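Local coordinates for probable secreted solute-binding lipoprotein (Streptomyces coelicolor, PDB 3I3V) that probably captures a solute outside the cell and passes it to a membrane transporter, as other bacterial extracellular solute-binding lipoproteins do, at residues C[28-33]-C[40-45]; C[13-18]-C[286-291]; C[148-153]-C[266-271]; C[175-180]-C[244-249]. All coordinates share one frame; numbering follows the deposited sequence.

Contact 1: residues C[28-33]-C[40-45]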
loop_
_atom_site.group_PDB
_atom_site.type_symbol
_atom_site.label_atom_id
_atom_site.label_comp_id
_atom_site.label_asym_id
_atom_site.label_seq_id
_atom_site.Cartn_x
_atom_site.Cartn_y
_atom_site.Cartn_z
ATOM N N ALA C 28 -27.484 37.427 20.324
ATOM C CA ALA C 28 -26.062 37.088 20.291
ATOM C C ALA C 28 -25.786 36.019 19.240
ATOM O O ALA C 28 -24.754 36.053 18.582
ATOM C CB ALA C 28 -25.597 36.604 21.657
ATOM N N ALA C 29 -26.695 35.060 19.087
ATOM C CA ALA C 29 -26.497 34.011 18.094
ATOM C C ALA C 29 -26.541 34.607 16.692
ATOM O O ALA C 29 -25.749 34.225 15.840
ATOM C CB ALA C 29 -27.556 32.918 18.239
ATOM N N VAL C 30 -27.457 35.547 16.458
ATOM C CA VAL C 30 -27.575 36.205 15.153
ATOM C C VAL C 30 -26.283 36.928 14.793
ATOM O O VAL C 30 -25.787 36.806 13.679
ATOM C CB VAL C 30 -28.730 37.252 15.125
ATOM C CG1 VAL C 30 -28.578 38.167 13.916
ATOM C CG2 VAL C 30 -30.076 36.552 15.063
ATOM N N ASP C 31 -25.745 37.681 15.749
ATOM C CA ASP C 31 -24.514 38.431 15.530
ATOM C C ASP C 31 -23.327 37.500 15.371
ATOM O O ASP C 31 -22.376 37.820 14.667
ATOM C CB ASP C 31 -24.281 39.400 16.679
ATOM C CG ASP C 31 -25.442 40.343 16.871
ATOM O OD1 ASP C 31 -25.943 40.876 15.855
ATOM O OD2 ASP C 31 -25.852 40.554 18.032
ATOM N N ARG C 32 -23.386 36.344 16.015
ATOM C CA ARG C 32 -22.305 35.381 15.890
ATOM C C ARG C 32 -22.393 34.819 14.468
ATOM O O ARG C 32 -21.381 34.694 13.778
ATOM C CB ARG C 32 -22.447 34.266 16.934
ATOM C CG ARG C 32 -21.162 33.475 17.198
ATOM C CD ARG C 32 -20.753 32.588 16.020
ATOM N NE ARG C 32 -19.372 32.101 16.127
ATOM C CZ ARG C 32 -18.292 32.883 16.077
ATOM N NH1 ARG C 32 -18.425 34.192 15.923
ATOM N NH2 ARG C 32 -17.076 32.363 16.180
ATOM N N PHE C 33 -23.611 34.494 14.034
ATOM C CA PHE C 33 -23.840 33.970 12.690
ATOM C C PHE C 33 -23.296 34.947 11.658
ATOM O O PHE C 33 -22.699 34.544 10.667
ATOM C CB PHE C 33 -25.335 33.770 12.434
ATOM C CG PHE C 33 -25.654 33.365 11.027
ATOM C CD1 PHE C 33 -25.672 32.030 10.666
ATOM C CD2 PHE C 33 -25.896 34.323 10.054
ATOM C CE1 PHE C 33 -25.924 31.648 9.348
ATOM C CE2 PHE C 33 -26.147 33.953 8.733
ATOM C CZ PHE C 33 -26.160 32.613 8.380
ATOM N N VAL C 40 -23.429 37.381 4.143
ATOM C CA VAL C 40 -24.860 37.118 4.276
ATOM C C VAL C 40 -25.559 38.086 5.229
ATOM O O VAL C 40 -25.295 38.081 6.431
ATOM C CB VAL C 40 -25.120 35.679 4.780
ATOM C CG1 VAL C 40 -26.617 35.436 4.919
ATOM C CG2 VAL C 40 -24.505 34.668 3.824
ATOM N N LYS C 41 -26.454 38.914 4.695
ATOM C CA LYS C 41 -27.193 39.859 5.522
ATOM C C LYS C 41 -28.344 39.148 6.210
ATOM O O LYS C 41 -28.987 38.279 5.623
ATOM C CB LYS C 41 -27.746 41.017 4.686
ATOM C CG LYS C 41 -28.810 41.846 5.434
ATOM C CD LYS C 41 -29.226 43.131 4.703
ATOM C CE LYS C 41 -28.148 44.211 4.778
ATOM N NZ LYS C 41 -26.908 43.839 4.029
ATOM N N ILE C 42 -28.592 39.515 7.460
ATOM C CA ILE C 42 -29.679 38.927 8.232
ATOM C C ILE C 42 -30.579 40.044 8.724
ATOM O O ILE C 42 -30.102 41.012 9.317
ATOM C CB ILE C 42 -29.154 38.151 9.477
ATOM C CG1 ILE C 42 -28.634 36.777 9.062
ATOM C CG2 ILE C 42 -30.273 37.991 10.512
ATOM C CD1 ILE C 42 -29.722 35.777 8.739
ATOM N N LYS C 43 -31.876 39.925 8.471
ATOM C CA LYS C 43 -32.804 40.936 8.952
ATOM C C LYS C 43 -33.858 40.281 9.828
ATOM O O LYS C 43 -34.379 39.224 9.487
ATOM C CB LYS C 43 -33.486 41.666 7.792
ATOM C CG LYS C 43 -34.270 42.888 8.259
ATOM C CD LYS C 43 -34.981 43.592 7.126
ATOM C CE LYS C 43 -35.742 44.798 7.658
ATOM N NZ LYS C 43 -36.618 45.409 6.620
ATOM N N ASN C 44 -34.164 40.894 10.965
ATOM C CA ASN C 44 -35.183 40.344 11.853
ATOM C C ASN C 44 -36.446 41.186 11.898
ATOM O O ASN C 44 -36.381 42.403 12.062
ATOM C CB ASN C 44 -34.652 40.205 13.284
ATOM C CG ASN C 44 -33.796 38.976 13.473
ATOM O OD1 ASN C 44 -34.266 37.847 13.342
ATOM N ND2 ASN C 44 -32.528 39.189 13.780
ATOM N N LEU C 45 -37.592 40.534 11.728
ATOM C CA LEU C 45 -38.882 41.209 11.827
ATOM C C LEU C 45 -39.444 40.636 13.121
ATOM O O LEU C 45 -39.718 39.443 13.209
ATOM C CB LEU C 45 -39.791 40.862 10.640
ATOM C CG LEU C 45 -39.430 41.460 9.266
ATOM C CD1 LEU C 45 -40.381 40.908 8.193
ATOM C CD2 LEU C 45 -39.522 42.991 9.317
#
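V30 and I42 mark the closest backbone pairing between helix 28-33 and strand 41-45, with CA atoms 7.7 Å apart. The two elements run almost antiparallel, at 161°, with axes 9.6 Å apart, which leaves one layer of side chains to fill the gap. No hydrogen bond crosses it. I42 lies between two helix residues one turn apart. I42 CG2 meets V30 CG1 at 3.8 Å, while I42 CG1 approaches F33 CE2, also at 3.8 Å. Because F33 CG is anti to its backbone N (chi1 174°), the ring reaches over to the strand, where V40 CG1 lies at the ring edge, 4.1 Å from F33 CE2. At the other end of the strand V30 CG2 packs 3.8 Å from N44 ND2, while N44 OD1 bonds to the hydroxyl of Y26, one helical turn before V30. Cutting I42 back to an alanine would take away CG1, CG2 and CD1, and would probably leave V30 CG1 and the strand side of the F33 ring without their filler. This is the return half of a beta-alpha-beta unit: strand 41-46 lies beside strand 9-14, whose L10 touches I42, while F306 and F309 of helix 300-310 meet the F33 ring edge-to-face.

Contact 2: residues C[13-18]-C[286-291]; sequences HTQLGT and TLIGFW
Where strand 9-14 gives way to its following loop, Q15 and L16 meet I288, which ends the connection carrying the chain from strand 280-284 of one sheet to strand 289-292 of another. The CA atoms of Q15 and I288 are 8.0 Å apart, so side chains alone make the contact. I288 CD1 is its focus. L16 CD2 presses against I288 CD1 at 3.4 Å, tighter than usual for two methyl groups, and L16 CG follows at 3.6 Å. Q15 CB lies 4.0 Å from I288 CD1. I288 reaches this place with CG1 anti to its carbonyl carbon (chi1 -65°) and the chain extended to CD1. Beyond CG the glutamine is also extended and lies obliquely across the isoleucine, with Q15 OE1 3.8 Å from I288 CG1. This is a van der Waals approach, not a polar bond; the amide nitrogen of Q15 bonds to the carbonyl oxygen of G48. M69 touches L16, and F122 packs on both L16 and I288. Strand 67-70 separates the two strands in the sheet, so the contact spans it at the strand ends. Such a passage between two sheets is consistent with the hinge of two-lobed periplasmic-binding-protein folds.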
loop_
_atom_site.group_PDB
_atom_site.type_symbol
_atom_site.label_atom_id
_atom_site.label_comp_id
_atom_site.label_asym_id
_atom_site.label_seq_id
_atom_site.Cartn_x
_atom_site.Cartn_y
_atom_site.Cartn_z
ATOM N N HIS C 13 -38.692 36.216 10.424
ATOM C CA HIS C 13 -39.844 36.758 11.145
ATOM C C HIS C 13 -39.891 35.988 12.461
ATOM O O HIS C 13 -40.239 34.811 12.478
ATOM C CB HIS C 13 -41.130 36.528 10.342
ATOM C CG HIS C 13 -42.228 37.483 10.685
ATOM N ND1 HIS C 13 -43.445 37.470 10.058
ATOM C CD2 HIS C 13 -42.264 38.496 11.585
ATOM C CE1 HIS C 13 -44.198 38.445 10.551
ATOM N NE2 HIS C 13 -43.504 39.077 11.472
ATOM N N THR C 14 -39.553 36.671 13.553
ATOM C CA THR C 14 -39.443 36.059 14.879
ATOM C C THR C 14 -40.193 36.714 16.015
ATOM O O THR C 14 -40.386 37.922 16.022
ATOM C CB THR C 14 -37.990 36.094 15.358
ATOM O OG1 THR C 14 -37.118 35.924 14.241
ATOM C CG2 THR C 14 -37.736 35.029 16.387
ATOM N N GLN C 15 -40.533 35.905 17.015
ATOM C CA GLN C 15 -41.198 36.388 18.218
ATOM C C GLN C 15 -40.122 36.757 19.229
ATOM O O GLN C 15 -40.416 37.350 20.263
ATOM C CB GLN C 15 -42.091 35.309 18.818
ATOM C CG GLN C 15 -43.359 35.062 18.037
ATOM C CD GLN C 15 -44.272 34.078 18.723
ATOM O OE1 GLN C 15 -43.840 32.997 19.131
ATOM N NE2 GLN C 15 -45.549 34.439 18.850
ATOM N N LEU C 16 -38.878 36.386 18.921
ATOM C CA LEU C 16 -37.733 36.662 19.783
ATOM C C LEU C 16 -37.045 37.942 19.342
ATOM O O LEU C 16 -37.002 38.247 18.147
ATOM C CB LEU C 16 -36.706 35.527 19.709
ATOM C CG LEU C 16 -37.105 34.122 20.153
ATOM C CD1 LEU C 16 -35.877 33.230 20.126
ATOM C CD2 LEU C 16 -37.703 34.166 21.553
ATOM N N GLY C 17 -36.479 38.676 20.297
ATOM C CA GLY C 17 -35.789 39.907 19.943
ATOM C C GLY C 17 -35.953 41.031 20.949
ATOM O O GLY C 17 -35.160 41.969 20.971
ATOM N N THR C 18 -36.991 40.948 21.773
ATOM C CA THR C 18 -37.230 41.962 22.789
ATOM C C THR C 18 -37.545 41.353 24.153
ATOM O O THR C 18 -36.633 40.957 24.877
ATOM C CB THR C 18 -38.372 42.912 22.380
ATOM O OG1 THR C 18 -39.509 42.150 21.954
ATOM C CG2 THR C 18 -37.909 43.831 21.253
ATOM N N THR C 286 -43.297 22.046 21.862
ATOM C CA THR C 286 -43.773 22.859 20.757
ATOM C C THR C 286 -43.797 24.360 20.953
ATOM O O THR C 286 -44.687 25.049 20.456
ATOM C CB THR C 286 -45.159 22.383 20.261
ATOM O OG1 THR C 286 -46.066 22.273 21.366
ATOM C CG2 THR C 286 -45.025 21.039 19.549
ATOM N N LEU C 287 -42.814 24.861 21.692
ATOM C CA LEU C 287 -42.663 26.297 21.876
ATOM C C LEU C 287 -41.903 26.698 20.605
ATOM O O LEU C 287 -41.632 25.841 19.751
ATOM C CB LEU C 287 -41.848 26.604 23.132
ATOM C CG LEU C 287 -42.686 26.658 24.417
ATOM C CD1 LEU C 287 -43.340 25.312 24.662
ATOM C CD2 LEU C 287 -41.806 27.055 25.595
ATOM N N ILE C 288 -41.561 27.974 20.469
ATOM C CA ILE C 288 -40.872 28.467 19.276
ATOM C C ILE C 288 -40.055 27.454 18.454
ATOM O O ILE C 288 -39.146 26.801 18.957
ATOM C CB ILE C 288 -39.986 29.668 19.634
ATOM C CG1 ILE C 288 -40.880 30.822 20.099
ATOM C CG2 ILE C 288 -39.141 30.081 18.430
ATOM C CD1 ILE C 288 -40.143 32.118 20.347
ATOM N N GLY C 289 -40.418 27.329 17.179
ATOM C CA GLY C 289 -39.729 26.432 16.269
ATOM C C GLY C 289 -39.403 27.193 14.994
ATOM O O GLY C 289 -39.909 28.304 14.805
ATOM N N PHE C 290 -38.566 26.609 14.130
ATOM C CA PHE C 290 -38.166 27.238 12.864
ATOM C C PHE C 290 -39.038 26.771 11.688
ATOM O O PHE C 290 -39.072 25.581 11.369
ATOM C CB PHE C 290 -36.693 26.906 12.542
ATOM C CG PHE C 290 -35.692 27.539 13.485
ATOM C CD1 PHE C 290 -35.332 28.878 13.354
ATOM C CD2 PHE C 290 -35.091 26.782 14.496
ATOM C CE1 PHE C 290 -34.383 29.459 14.214
ATOM C CE2 PHE C 290 -34.149 27.359 15.353
ATOM C CZ PHE C 290 -33.795 28.700 15.208
ATOM N N TRP C 291 -39.726 27.704 11.032
ATOM C CA TRP C 291 -40.567 27.351 9.894
ATOM C C TRP C 291 -39.948 27.918 8.620
ATOM O O TRP C 291 -39.313 28.975 8.654
ATOM C CB TRP C 291 -41.984 27.919 10.055
ATOM C CG TRP C 291 -42.680 27.526 11.323
ATOM C CD1 TRP C 291 -42.287 27.815 12.600
ATOM C CD2 TRP C 291 -43.930 26.829 11.436
ATOM N NE1 TRP C 291 -43.215 27.348 13.499
ATOM C CE2 TRP C 291 -44.234 26.741 12.814
ATOM C CE3 TRP C 291 -44.824 26.274 10.508
ATOM C CZ2 TRP C 291 -45.395 26.121 13.286
ATOM C CZ3 TRP C 291 -45.976 25.660 10.977
ATOM C CH2 TRP C 291 -46.253 25.589 12.353
#

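Contact 3: residues C[148-153]-C[266-271]; sequences DQLIAA and GGWPLA
Apolar contact does all the work between L150 and the pair W268 and P269, since no hydrogen bond joins helix 148-153 to loop 266-271. The backbones come closest at L150 and P269, with CA atoms 6.8 Å apart. L150 uses two parts of its side chain. Near the backbone, L150 CB lies 4.0 Å from P269 CG. At the far end, L150 CD2 touches the six-membered part of the indole, 3.6 Å from W268 CZ2. The CG of L150 is anti to its backbone N (chi1 176°), which carries the branch out from the helix toward the loop. How this methyl sits on the indole is plain from its height: L150 CD2 stands 3.4 Å above the plane of the W268 ring, offset toward its rim, and the two side chains cross at about a right angle. P269 CD lies 3.6 Å above the W268 plane on the same side, so L150 CD2 and P269 CD lie over one face, both near the rim.

Polar bonds to other elements hold the loop itself: the backbone of W268 pairs with T280, that of L270 with T145 and G147, and the carbonyl of G267 accepts from the Y130 hydroxyl. L177, Q180 and I181 of helix 172-182 also touch W268, as does L215 of helix 203-217, while in strand 122-131 V128 lies against W268 and Y130 against P269. The tryptophan is thereby wedged between sheet and helices, with helix 147-159 adding L150.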
loop_
_atom_site.group_PDB
_atom_site.type_symbol
_atom_site.label_atom_id
_atom_site.label_comp_id
_atom_site.label_asym_id
_atom_site.label_seq_id
_atom_site.Cartn_x
_atom_site.Cartn_y
_atom_site.Cartn_z
ATOM N N ASP C 148 -50.844 9.534 49.283
ATOM C CA ASP C 148 -50.987 9.409 50.732
ATOM C C ASP C 148 -49.931 10.221 51.465
ATOM O O ASP C 148 -50.230 10.902 52.440
ATOM C CB ASP C 148 -50.888 7.947 51.171
ATOM C CG ASP C 148 -52.124 7.158 50.833
ATOM O OD1 ASP C 148 -53.210 7.771 50.741
ATOM O OD2 ASP C 148 -52.012 5.925 50.670
ATOM N N GLN C 149 -48.691 10.148 51.000
ATOM C CA GLN C 149 -47.614 10.899 51.638
ATOM C C GLN C 149 -47.813 12.401 51.432
ATOM O O GLN C 149 -47.566 13.193 52.345
ATOM C CB GLN C 149 -46.261 10.467 51.073
ATOM C CG GLN C 149 -45.934 9.007 51.322
ATOM C CD GLN C 149 -44.699 8.545 50.562
ATOM O OE1 GLN C 149 -44.132 9.290 49.758
ATOM N NE2 GLN C 149 -44.285 7.303 50.806
ATOM N N LEU C 150 -48.264 12.788 50.238
ATOM C CA LEU C 150 -48.492 14.196 49.937
ATOM C C LEU C 150 -49.517 14.756 50.900
ATOM O O LEU C 150 -49.342 15.841 51.446
ATOM C CB LEU C 150 -48.996 14.377 48.503
ATOM C CG LEU C 150 -49.372 15.801 48.060
ATOM C CD1 LEU C 150 -48.178 16.745 48.188
ATOM C CD2 LEU C 150 -49.861 15.762 46.620
ATOM N N ILE C 151 -50.597 14.014 51.105
ATOM C CA ILE C 151 -51.627 14.469 52.019
ATOM C C ILE C 151 -51.061 14.592 53.425
ATOM O O ILE C 151 -51.332 15.572 54.118
ATOM C CB ILE C 151 -52.823 13.507 52.052
ATOM C CG1 ILE C 151 -53.464 13.429 50.665
ATOM C CG2 ILE C 151 -53.840 13.986 53.081
ATOM C CD1 ILE C 151 -54.723 12.591 50.624
ATOM N N ALA C 152 -50.275 13.595 53.836
ATOM C CA ALA C 152 -49.663 13.575 55.166
ATOM C C ALA C 152 -48.713 14.752 55.344
ATOM O O ALA C 152 -48.607 15.319 56.432
ATOM C CB ALA C 152 -48.912 12.250 55.391
ATOM N N ALA C 153 -48.019 15.122 54.273
ATOM C CA ALA C 153 -47.102 16.249 54.340
ATOM C C ALA C 153 -47.921 17.534 54.434
ATOM O O ALA C 153 -47.571 18.456 55.176
ATOM C CB ALA C 153 -46.217 16.268 53.108
ATOM N N GLY C 266 -39.027 17.780 41.695
ATOM C CA GLY C 266 -39.433 16.409 41.459
ATOM C C GLY C 266 -40.694 16.405 40.607
ATOM O O GLY C 266 -40.921 17.325 39.821
ATOM N N GLY C 267 -41.509 15.367 40.763
ATOM C CA GLY C 267 -42.743 15.275 40.009
ATOM C C GLY C 267 -43.920 15.262 40.961
ATOM O O GLY C 267 -43.744 15.297 42.180
ATOM N N TRP C 268 -45.129 15.216 40.415
ATOM C CA TRP C 268 -46.319 15.195 41.251
ATOM C C TRP C 268 -46.583 13.761 41.729
ATOM O O TRP C 268 -46.582 12.818 40.938
ATOM C CB TRP C 268 -47.516 15.757 40.469
ATOM C CG TRP C 268 -48.736 15.905 41.312
ATOM C CD1 TRP C 268 -49.686 14.957 41.549
ATOM C CD2 TRP C 268 -49.089 17.038 42.121
ATOM N NE1 TRP C 268 -50.603 15.423 42.457
ATOM C CE2 TRP C 268 -50.259 16.696 42.824
ATOM C CE3 TRP C 268 -48.526 18.304 42.320
ATOM C CZ2 TRP C 268 -50.881 17.575 43.714
ATOM C CZ3 TRP C 268 -49.145 19.179 43.204
ATOM C CH2 TRP C 268 -50.310 18.808 43.889
ATOM N N PRO C 269 -46.789 13.578 43.044
ATOM C CA PRO C 269 -47.045 12.259 43.634
ATOM C C PRO C 269 -48.091 11.453 42.885
ATOM O O PRO C 269 -49.001 12.013 42.291
ATOM C CB PRO C 269 -47.477 12.600 45.053
ATOM C CG PRO C 269 -46.618 13.778 45.361
ATOM C CD PRO C 269 -46.759 14.615 44.088
ATOM N N LEU C 270 -47.955 10.132 42.929
ATOM C CA LEU C 270 -48.878 9.234 42.249
ATOM C C LEU C 270 -49.882 8.574 43.188
ATOM O O LEU C 270 -49.609 8.375 44.380
ATOM C CB LEU C 270 -48.100 8.127 41.533
ATOM C CG LEU C 270 -47.076 8.504 40.461
ATOM C CD1 LEU C 270 -46.411 7.241 39.992
ATOM C CD2 LEU C 270 -47.736 9.223 39.287
ATOM N N ALA C 271 -51.042 8.238 42.634
ATOM C CA ALA C 271 -52.089 7.546 43.376
ATOM C C ALA C 271 -51.805 6.079 43.074
ATOM O O ALA C 271 -50.995 5.781 42.193
ATOM C CB ALA C 271 -53.458 7.933 42.848
#

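Contact 4: residues C[175-180]-C[244-249]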
loop_
_atom_site.group_PDB
_atom_site.type_symbol
_atom_site.label_atom_id
_atom_site.label_comp_id
_atom_site.label_asym_id
_atom_site.label_seq_id
_atom_site.Cartn_x
_atom_site.Cartn_y
_atom_site.Cartn_z
ATOM N N GLN C 175 -55.328 25.630 35.897
ATOM C CA GLN C 175 -55.865 24.809 34.811
ATOM C C GLN C 175 -54.867 23.758 34.323
ATOM O O GLN C 175 -55.266 22.652 33.965
ATOM C CB GLN C 175 -56.368 25.700 33.653
ATOM C CG GLN C 175 -55.490 25.778 32.407
ATOM C CD GLN C 175 -55.833 24.730 31.355
ATOM O OE1 GLN C 175 -55.209 24.676 30.296
ATOM N NE2 GLN C 175 -56.826 23.899 31.642
ATOM N N LYS C 176 -53.576 24.086 34.328
ATOM C CA LYS C 176 -52.547 23.130 33.909
ATOM C C LYS C 176 -52.256 22.066 34.990
ATOM O O LYS C 176 -52.022 20.892 34.669
ATOM C CB LYS C 176 -51.252 23.864 33.565
ATOM C CG LYS C 176 -50.774 23.661 32.127
ATOM C CD LYS C 176 -51.690 24.330 31.105
ATOM C CE LYS C 176 -51.559 25.833 31.156
ATOM N NZ LYS C 176 -52.546 26.519 30.273
ATOM N N LEU C 177 -52.272 22.466 36.266
ATOM C CA LEU C 177 -51.996 21.531 37.361
ATOM C C LEU C 177 -53.132 20.520 37.501
ATOM O O LEU C 177 -52.885 19.336 37.739
ATOM C CB LEU C 177 -51.820 22.274 38.691
ATOM C CG LEU C 177 -50.778 21.737 39.697
ATOM C CD1 LEU C 177 -51.285 21.994 41.108
ATOM C CD2 LEU C 177 -50.526 20.252 39.506
ATOM N N LEU C 178 -54.373 20.988 37.348
ATOM C CA LEU C 178 -55.549 20.116 37.438
ATOM C C LEU C 178 -55.485 19.071 36.333
ATOM O O LEU C 178 -55.771 17.893 36.549
ATOM C CB LEU C 178 -56.843 20.925 37.260
ATOM C CG LEU C 178 -58.198 20.390 37.768
ATOM C CD1 LEU C 178 -59.239 20.683 36.715
ATOM C CD2 LEU C 178 -58.165 18.893 38.080
ATOM N N ALA C 179 -55.115 19.517 35.139
ATOM C CA ALA C 179 -55.014 18.632 33.986
ATOM C C ALA C 179 -53.880 17.635 34.166
ATOM O O ALA C 179 -53.961 16.505 33.697
ATOM C CB ALA C 179 -54.804 19.453 32.706
ATOM N N GLN C 180 -52.817 18.049 34.846
ATOM C CA GLN C 180 -51.690 17.154 35.083
ATOM C C GLN C 180 -52.080 16.072 36.097
ATOM O O GLN C 180 -51.789 14.886 35.911
ATOM C CB GLN C 180 -50.481 17.951 35.594
ATOM C CG GLN C 180 -49.508 17.117 36.413
ATOM C CD GLN C 180 -48.196 17.816 36.675
ATOM O OE1 GLN C 180 -48.069 19.033 36.498
ATOM N NE2 GLN C 180 -47.209 17.046 37.119
ATOM N N VAL C 244 -44.784 23.994 48.514
ATOM C CA VAL C 244 -44.748 23.264 47.249
ATOM C C VAL C 244 -45.352 24.071 46.115
ATOM O O VAL C 244 -46.331 24.797 46.299
ATOM C CB VAL C 244 -45.495 21.925 47.337
ATOM C CG1 VAL C 244 -45.292 21.134 46.040
ATOM C CG2 VAL C 244 -44.993 21.124 48.528
ATOM N N GLN C 245 -44.773 23.928 44.931
ATOM C CA GLN C 245 -45.267 24.662 43.784
ATOM C C GLN C 245 -44.930 23.992 42.475
ATOM O O GLN C 245 -43.766 23.698 42.215
ATOM C CB GLN C 245 -44.661 26.061 43.764
ATOM C CG GLN C 245 -45.046 26.871 42.555
ATOM C CD GLN C 245 -44.210 28.128 42.408
ATOM O OE1 GLN C 245 -44.693 29.154 41.929
ATOM N NE2 GLN C 245 -42.952 28.051 42.816
ATOM N N SER C 246 -45.946 23.746 41.655
ATOM C CA SER C 246 -45.718 23.170 40.340
ATOM C C SER C 246 -45.619 24.370 39.396
ATOM O O SER C 246 -46.491 25.238 39.402
ATOM C CB SER C 246 -46.894 22.300 39.924
ATOM O OG SER C 246 -46.727 21.880 38.585
ATOM N N ALA C 247 -44.577 24.444 38.582
ATOM C CA ALA C 247 -44.480 25.593 37.701
ATOM C C ALA C 247 -43.442 25.426 36.601
ATOM O O ALA C 247 -42.496 24.664 36.757
ATOM C CB ALA C 247 -44.167 26.828 38.526
HETATM N N MSE C 248 -43.625 26.141 35.492
HETATM C CA MSE C 248 -42.683 26.084 34.380
HETATM C C MSE C 248 -41.285 26.367 34.924
HETATM O O MSE C 248 -41.126 27.185 35.829
HETATM C CB MSE C 248 -43.019 27.151 33.341
HETATM C CG MSE C 248 -44.340 26.970 32.606
HETATM SE SE MSE C 248 -44.665 28.468 31.388
HETATM C CE MSE C 248 -43.513 27.848 29.958
ATOM N N SER C 249 -40.270 25.703 34.381
ATOM C CA SER C 249 -38.916 25.941 34.854
ATOM C C SER C 249 -38.579 27.432 34.705
ATOM O O SER C 249 -37.817 27.984 35.497
ATOM C CB SER C 249 -37.912 25.070 34.085
ATOM O OG SER C 249 -37.935 25.354 32.698
HETATM O O HOH W 1 -45.688 19.849 37.313
#
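S246 meets both L177 and Q180, and its short side chain divides the contact into an apolar half and a polar half. S246 CB, the first atom, packs on the leucine, 3.9 Å from L177 CG and 4.2 Å from L177 CD2. The next and last atom, OG, is anti to the backbone N (chi1 173°), a turn that aims it at the helix. S246 OG stands 3.8 Å from Q180 OE1, and a water molecule joins the two. The serine hydroxyl donates to this water at 2.6 Å, measured from S246 OG, and the water donates in turn to Q180 OE1, also at 2.6 Å. A buried hydroxyl and a buried amide oxygen are satisfied in this way without touching directly.

The strand that carries S246, 242-246, runs parallel to strand 163-166 and antiparallel to strand 122-131. Helix 172-182 lies in the chain between the two parallel strands and packs against their sheet, an alpha/beta layering usual in the lobes of solute-binding proteins.

Q180 spans the distance from the helix because its chain is extended beyond CG, and its NE2 is held by the T280 hydroxyl, which, with the water on OE1, holds the amide in its rotation. One helical turn before Q180, K176 folds back onto its neighbour Q175, with K176 NZ bonded to Q175 OE1 at 3.2 Å, in the carbonyl plane and on a lone pair (C=O...N angle 113°); the same ammonium forms a salt bridge with D358.

The four contacts fall into two pairs, one around each of the chain's two sheets. Contacts 1 and 2, with centres 14 Å apart, share the first sheet, where L45 O and T14 N lie 2.8 Å apart in a probable hydrogen bond between neighbouring strands. Contacts 3 and 4, also 14 Å apart, meet through W268, whose CB is 3.6 Å from Q180 NE2. The outer members of the pairs, contacts 1 and 3, lie 47 Å apart between centres. Contacts 2 and 4 bring the two pairs nearest each other, at about 5 Å between nearest atoms without touching. Solute-binding proteins of this fold usually hold their ligand in the cleft between lobes, so contact 2 probably lies nearer to it than contact 1.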